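Local coordinates for oxalate-binding protein (Thermotoga maritima, PDB 1O4T), which binds oxalate and manganese as a homodimeric cupin and is a putative oxalate decarboxylase, at the interface of chains A and B. Numbering follows the deposited sequence. Chains: chain A/B, putative oxalate decarboxylase.

Contact 1: the interface of chains A and B. Residues chain A 91, 98, 100, 105-106; chain B 19-20.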
# COMPACT_ATOMS: atom_id res chain seq x y z
N PHE A 91 8.59 14.98 -0.21
CA PHE A 91 8.81 14.16 0.96
C PHE A 91 10.10 14.59 1.65
O PHE A 91 11.15 14.73 1.00
CB PHE A 91 8.95 12.72 0.49
CG PHE A 91 9.21 11.74 1.58
CD1 PHE A 91 8.27 11.53 2.58
CD2 PHE A 91 10.37 11.01 1.61
CE1 PHE A 91 8.48 10.60 3.59
CE2 PHE A 91 10.59 10.06 2.65
CZ PHE A 91 9.63 9.88 3.63
N VAL A 98 12.84 15.57 -1.15
CA VAL A 98 12.83 14.79 -2.38
C VAL A 98 11.45 14.95 -3.03
O VAL A 98 10.44 14.68 -2.38
CB VAL A 98 13.08 13.30 -2.03
CG1 VAL A 98 12.80 12.38 -3.20
CG2 VAL A 98 14.52 13.11 -1.52
N ILE A 100 8.28 13.87 -5.07
CA ILE A 100 7.63 12.60 -5.24
C ILE A 100 6.39 12.73 -6.11
O ILE A 100 5.86 13.85 -6.34
CB ILE A 100 7.34 11.90 -3.89
CG1 ILE A 100 6.67 12.80 -2.84
CG2 ILE A 100 8.64 11.38 -3.29
CD1 ILE A 100 5.21 13.00 -3.02
N VAL A 105 7.60 5.04 -3.53
CA VAL A 105 7.56 4.51 -2.16
C VAL A 105 8.44 5.41 -1.32
O VAL A 105 9.58 5.66 -1.68
CB VAL A 105 8.11 3.09 -2.11
CG1 VAL A 105 8.23 2.58 -0.67
CG2 VAL A 105 7.25 2.18 -2.94
N CYS A 106 7.91 5.90 -0.18
CA CYS A 106 8.70 6.67 0.79
C CYS A 106 8.83 5.86 2.05
O CYS A 106 7.80 5.51 2.64
CB CYS A 106 8.03 7.99 1.10
SG CYS A 106 7.57 8.93 -0.35
N MET B 19 14.65 6.77 2.43
CA MET B 19 14.84 6.51 0.98
C MET B 19 13.50 6.60 0.24
O MET B 19 12.42 6.40 0.82
CB MET B 19 15.47 5.13 0.73
CG MET B 19 14.60 3.92 1.18
SD MET B 19 15.27 2.23 0.72
CE MET B 19 17.14 2.48 1.02
N VAL B 20 13.61 6.95 -1.03
CA VAL B 20 12.49 6.95 -1.93
C VAL B 20 12.84 5.95 -3.00
O VAL B 20 13.96 5.94 -3.48
CB VAL B 20 12.24 8.34 -2.50
CG1 VAL B 20 11.22 8.29 -3.65
CG2 VAL B 20 11.78 9.29 -1.36
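B:Val20 points its isopropyl group from the first ordered strand of chain B (20-22) into an apolar pocket on chain A, lined by A:Phe91, A:Val98 and A:Ile100. The two methyls divide the work. CG2 touches both the phenyl ring and A:Val98. It lies 3.7 Å from CD2 of A:Phe91. CG1 of A:Val98 is equally 3.7 Å from CG2 of B:Val20. A:Val98 and B:Val20 approach tip to tip, methyl against methyl, whereas A:Phe91 and B:Val20 run past each other in opposite directions, with the ortho carbon CD2 of the ring doing the touching. The other methyl, CG1, stands anti to its own backbone nitrogen (chi1 170°) and turns towards A:Ile100, whose side chain it crosses at about a right angle; the branch methyl CG2 of A:Ile100 is 4.0 Å from it. CB of A:Cys106, from the same chain as the ring, covers the centre of A:Phe91 3.4 Å from its plane, on the side from which the B:Val20 methyl comes to the rim, so the two share that face. The main chains are joined by an antiparallel beta bridge between B:Val20 and A:Cys106. The carbonyl oxygen of A:Val105 faces the methyl CG1 of B:Val20 at 3.7 Å. Replacing B:Val20 by an alanine would probably leave the methyls of A:Val98 and A:Ile100 and CD2 of the A:Phe91 ring without their partners, opening a gap in the apolar contact. The beta bridge and the seating of this valine add the N-terminal strand of one subunit to the beta-structure of the other, and so contribute to the homodimer.

Contact 2: the interface of chains A and B. Residues chain A 20-24; chain B 99-102, 104.
A:Arg22 and B:Asp104 form a salt bridge across the dimer interface in which the guanidinium group grips the carboxylate side-on with two nitrogens. NE donates to OD1 at 3.0 Å, and NH1 donates to OD2, also at 3.0 Å and fairly straight (159° at H). Each oxygen offers its syn lone pair, and the two planes are only 6° apart, so the pair forms a nearly flat, two-pronged link whose paired bonds resist rotation of either group. The arginine reaches this position with CG anti to the backbone N (chi1 -177°) and bends at chi2 and chi3, curling its chain around OD1. NZ of B:Lys101 remains 4.5 Å from NH2 of A:Arg22, a like-charge proximity that the carboxylate may partly offset.

A further hydrogen bond, within chain B, sets the acceptor. The backbone N of B:Lys101 donates to OD2 of B:Asp104 at 3.0 Å, coming from above the carboxylate plane, so this oxygen takes a main-chain donor besides NH1.

Water extends the polar network. Water 1 lies 2.7 Å from the hydroxyl OG of A:Ser24 and is also hydrogen-bonded to the carbonyl O of B:Ala102 and to OD1 of B:Asp104, linking the 3-10 helix 23-25 of one chain to the other subunit.

Packing of an aliphatic chain on the guanidinium face completes the patch. The side chain of B:Lys101 crosses A:Arg22 at about a right angle, its CG lying 3.5 Å above one guanidinium face, towards the rim. Beside it, A:Val20 and B:Ile100 repeat the valine-isoleucine contact with the chains exchanged.

Together with the antiparallel beta bridge between A:Arg22 and B:Asp104, these interactions clamp the N-terminal strand of chain A to chain B, giving the homodimer a charged, directional fastening.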
# COMPACT_ATOMS: atom_id res chain seq x y z
N VAL A 20 -12.93 -7.68 2.30
CA VAL A 20 -12.66 -6.63 1.39
C VAL A 20 -13.22 -5.34 2.00
O VAL A 20 -14.33 -5.33 2.55
CB VAL A 20 -13.29 -6.91 0.04
CG1 VAL A 20 -13.07 -5.75 -0.88
CG2 VAL A 20 -12.68 -8.18 -0.55
N VAL A 21 -12.43 -4.28 1.93
CA VAL A 21 -12.86 -2.95 2.37
C VAL A 21 -12.77 -2.02 1.16
O VAL A 21 -11.68 -1.83 0.61
CB VAL A 21 -11.93 -2.41 3.48
CG1 VAL A 21 -12.29 -0.96 3.87
CG2 VAL A 21 -11.92 -3.36 4.68
N ARG A 22 -13.91 -1.47 0.74
CA ARG A 22 -13.92 -0.51 -0.37
C ARG A 22 -13.57 0.92 0.11
O ARG A 22 -14.40 1.58 0.73
CB ARG A 22 -15.27 -0.49 -1.11
CG ARG A 22 -15.28 0.45 -2.33
CD ARG A 22 -16.16 0.00 -3.50
NE ARG A 22 -15.65 -1.22 -4.15
CZ ARG A 22 -16.35 -1.92 -5.05
NH1 ARG A 22 -15.83 -3.00 -5.59
NH2 ARG A 22 -17.57 -1.55 -5.40
N SER A 23 -12.32 1.35 -0.14
CA SER A 23 -11.81 2.68 0.28
C SER A 23 -12.89 3.71 -0.01
O SER A 23 -13.27 4.52 0.83
CB SER A 23 -10.53 3.13 -0.53
OG SER A 23 -9.31 3.05 0.22
N SER A 24 -13.35 3.65 -1.25
CA SER A 24 -14.34 4.59 -1.76
C SER A 24 -15.47 4.78 -0.73
O SER A 24 -16.12 5.84 -0.70
CB SER A 24 -14.84 4.06 -3.12
OG SER A 24 -13.83 3.17 -3.70
N PRO B 99 -16.09 -9.31 -6.36
CA PRO B 99 -15.66 -8.32 -7.33
C PRO B 99 -14.85 -7.24 -6.63
O PRO B 99 -15.29 -6.74 -5.60
CB PRO B 99 -16.96 -7.74 -7.87
CG PRO B 99 -18.00 -8.69 -7.48
CD PRO B 99 -17.56 -9.37 -6.25
N ILE B 100 -13.67 -6.92 -7.15
CA ILE B 100 -12.89 -5.79 -6.66
C ILE B 100 -12.45 -4.85 -7.79
O ILE B 100 -12.55 -5.15 -9.01
CB ILE B 100 -11.70 -6.23 -5.78
CG1 ILE B 100 -10.86 -7.31 -6.45
CG2 ILE B 100 -12.20 -6.79 -4.49
CD1 ILE B 100 -9.92 -6.83 -7.49
N LYS B 101 -12.05 -3.67 -7.35
CA LYS B 101 -11.66 -2.59 -8.24
C LYS B 101 -10.72 -1.65 -7.51
O LYS B 101 -10.55 -1.76 -6.30
CB LYS B 101 -12.88 -1.87 -8.82
CG LYS B 101 -13.77 -1.17 -7.84
CD LYS B 101 -14.95 -0.52 -8.61
CE LYS B 101 -15.46 0.65 -7.93
NZ LYS B 101 -16.61 1.27 -8.73
N ALA B 102 -10.10 -0.74 -8.27
CA ALA B 102 -9.12 0.22 -7.71
C ALA B 102 -9.67 0.90 -6.47
O ALA B 102 -10.81 1.37 -6.46
CB ALA B 102 -8.73 1.27 -8.79
N ASP B 104 -9.91 -0.74 -3.51
CA ASP B 104 -10.22 -1.80 -2.56
C ASP B 104 -8.99 -2.37 -1.86
O ASP B 104 -7.93 -2.52 -2.46
CB ASP B 104 -10.99 -2.94 -3.27
CG ASP B 104 -12.36 -2.52 -3.73
OD1 ASP B 104 -12.82 -1.41 -3.33
OD2 ASP B 104 -13.06 -3.22 -4.51
O HOH W 1 -13.06 0.90 -4.94

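Contact 1 and contact 2, whose C-alpha centres lie about 26 Å apart, sample opposite halves of one two-fold symmetric interface. The roles of the chains are exchanged: in contact 1 the N-terminal strand 20-22 comes from chain B, in contact 2 from chain A, and each time it meets strands 96-101 and 104-108 of the partner. Residues 20 and 100 take part in both. Each contact recurs at the other end, so a strand combines an apolar plug with a neighbouring salt bridge. This reciprocal docking of N-terminal strands contributes to holding the subunits together towards both ends of the interface.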